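Local coordinates for protein putative exonuclease (Eubacterium rectale, PDB 3L0A) that probably acts as a hydrolase of the PDDEXK clan and carries a zinc ion held by four cysteines, at residues C246-H249 against N250-L253. Residues are numbered along the deposited sequence; the frame is centred on the assembly and turned at random.
With ZN (zinc ion), chain B.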
ATOM      1  N   CYS A 246     -18.431   5.961 -13.193  1.00 23.31           N
ATOM      2  CA  CYS A 246     -19.642   6.296 -13.994  1.00 23.46           C
ATOM      3  C   CYS A 246     -20.665   7.007 -13.130  1.00 22.70           C
ATOM      4  O   CYS A 246     -21.143   8.075 -13.473  1.00 21.71           O
ATOM      5  CB  CYS A 246     -20.284   5.033 -14.621  1.00 23.74           C
ATOM      6  SG  CYS A 246     -21.767   5.314 -15.600  1.00 26.08           S
ATOM      7  N   CYS A 247     -20.964   6.404 -11.983  1.00 21.95           N
ATOM      8  CA  CYS A 247     -21.849   7.028 -11.008  1.00 21.49           C
ATOM      9  C   CYS A 247     -21.405   8.440 -10.644  1.00 20.61           C
ATOM     10  O   CYS A 247     -22.218   9.352 -10.574  1.00 19.43           O
ATOM     11  CB  CYS A 247     -21.972   6.155  -9.757  1.00 21.82           C
ATOM     12  SG  CYS A 247     -23.310   4.946  -9.839  1.00 23.30           S
ATOM     13  N   ARG A 248     -20.109   8.624 -10.436  1.00 19.81           N
ATOM     14  CA  ARG A 248     -19.596   9.906  -9.981  1.00 19.33           C
ATOM     15  C   ARG A 248     -19.630  10.961 -11.077  1.00 18.95           C
ATOM     16  O   ARG A 248     -19.940  12.121 -10.814  1.00 17.76           O
ATOM     17  CB  ARG A 248     -18.174   9.769  -9.421  1.00 20.20           C
ATOM     18  CG  ARG A 248     -18.071   8.877  -8.157  1.00 21.17           C
ATOM     19  CD  ARG A 248     -16.778   9.066  -7.409  1.00 19.75           C
ATOM     20  NE  ARG A 248     -15.757   8.182  -7.932  1.00 17.89           N
ATOM     21  CZ  ARG A 248     -15.623   6.912  -7.602  1.00 20.90           C
ATOM     22  NH1 ARG A 248     -16.416   6.325  -6.724  1.00 23.59           N
ATOM     23  NH2 ARG A 248     -14.674   6.211  -8.168  1.00 23.11           N
ATOM     24  N   HIS A 249     -19.281  10.562 -12.291  1.00 19.88           N
ATOM     25  CA  HIS A 249     -19.386  11.441 -13.466  1.00 20.74           C
ATOM     26  C   HIS A 249     -20.789  11.954 -13.681  1.00 19.93           C
ATOM     27  O   HIS A 249     -20.989  13.087 -14.062  1.00 19.24           O
ATOM     28  CB  HIS A 249     -18.968  10.702 -14.737  1.00 21.61           C
ATOM     29  CG  HIS A 249     -19.010  11.565 -15.957  1.00 25.48           C
ATOM     30  ND1 HIS A 249     -17.954  12.366 -16.334  1.00 30.02           N
ATOM     31  CD2 HIS A 249     -19.993  11.782 -16.864  1.00 30.14           C
ATOM     32  CE1 HIS A 249     -18.272  13.013 -17.441  1.00 33.32           C
ATOM     33  NE2 HIS A 249     -19.509  12.688 -17.779  1.00 31.85           N
ATOM     34  N   ASN A 250     -21.762  11.082 -13.445  1.00 19.36           N
ATOM     35  CA  ASN A 250     -23.169  11.398 -13.694  1.00 18.52           C
ATOM     36  C   ASN A 250     -23.962  12.014 -12.534  1.00 18.02           C
ATOM     37  O   ASN A 250     -25.120  12.330 -12.700  1.00 16.06           O
ATOM     38  CB  ASN A 250     -23.850  10.115 -14.179  1.00 18.28           C
ATOM     39  CG  ASN A 250     -23.484   9.780 -15.598  1.00 18.37           C
ATOM     40  OD1 ASN A 250     -24.091  10.304 -16.521  1.00 17.24           O
ATOM     41  ND2 ASN A 250     -22.502   8.895 -15.789  1.00 17.94           N
ATOM     42  N   ARG A 251     -23.345  12.195 -11.360  1.00 17.76           N
ATOM     43  CA  ARG A 251     -24.076  12.684 -10.208  1.00 18.15           C
ATOM     44  C   ARG A 251     -24.391  14.140 -10.359  1.00 18.24           C
ATOM     45  O   ARG A 251     -23.554  14.893 -10.831  1.00 19.23           O
ATOM     46  CB  ARG A 251     -23.280  12.470  -8.918  1.00 19.00           C
ATOM     47  CG  ARG A 251     -24.030  12.890  -7.668  1.00 19.21           C
ATOM     48  CD  ARG A 251     -23.313  12.483  -6.403  1.00 19.82           C
ATOM     49  NE  ARG A 251     -22.808  11.116  -6.487  1.00 18.64           N
ATOM     50  CZ  ARG A 251     -21.750  10.658  -5.827  1.00 19.37           C
ATOM     51  NH1 ARG A 251     -21.082  11.447  -5.013  1.00 20.63           N
ATOM     52  NH2 ARG A 251     -21.357   9.403  -5.990  1.00 20.08           N
ATOM     53  N   VAL A 252     -25.596  14.530  -9.931  1.00 18.68           N
ATOM     54  CA  VAL A 252     -26.070  15.898  -9.970  1.00 17.54           C
ATOM     55  C   VAL A 252     -26.651  16.117  -8.613  1.00 18.47           C
ATOM     56  O   VAL A 252     -27.704  15.570  -8.287  1.00 18.81           O
ATOM     57  CB  VAL A 252     -27.158  16.105 -11.045  1.00 18.12           C
ATOM     58  CG1 VAL A 252     -27.669  17.543 -11.042  1.00 14.81           C
ATOM     59  CG2 VAL A 252     -26.636  15.732 -12.450  1.00 17.56           C
ATOM     60  N   LEU A 253     -25.966  16.904  -7.794  1.00 18.73           N
ATOM     61  CA  LEU A 253     -26.377  17.105  -6.412  1.00 18.52           C
ATOM     62  C   LEU A 253     -27.612  18.010  -6.266  1.00 18.95           C
ATOM     63  O   LEU A 253     -27.746  19.022  -6.962  1.00 18.54           O
ATOM     64  CB  LEU A 253     -25.246  17.737  -5.618  1.00 17.89           C
ATOM     65  CG  LEU A 253     -23.914  16.996  -5.554  1.00 17.28           C
ATOM     66  CD1 LEU A 253     -23.006  17.949  -4.783  1.00 18.14           C
ATOM     67  CD2 LEU A 253     -24.033  15.648  -4.855  1.00 12.20           C
TER
HETATM   68 ZN    ZN B 266     -22.091   2.794  -9.971  1.00 51.10          ZN
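The carbonyl oxygen of C246 takes two hydrogen bonds from N250, one from its side-chain ND2, 2.8 Å away on a nearly straight bond (169°), and one from its backbone N, which at 3.1 Å makes the i to i+4 helical bond. The two donors reach the oxygen from opposite faces of the carbonyl plane, ND2 well above it. With CG of N250 anti to its carbonyl carbon (chi1 -75°), the amide folds back on the turn, and its ND2 sits at the edge of the H249 ring, 4.0 Å from CD2. Replacing N250 by alanine is likely to cost C246 O its side-chain donor and open a gap beside C246 SG. A weak hydrogen bond runs from R251 N to R248 O (3.4 Å). The two arginine side chains cross, R251 NH2 4.0 Å from R248 CG; R248 pairs with D245, and R251 with E242 and with D203 of the second subunit. On the same turn C247 SG binds zinc at 2.5 Å, completing the site with C36, C241 and C244. Helix 245-250 lies between the zinc site, helix 37-45, which packs on C246 and N250, and the second subunit, and a loop leads on to strand 257-258.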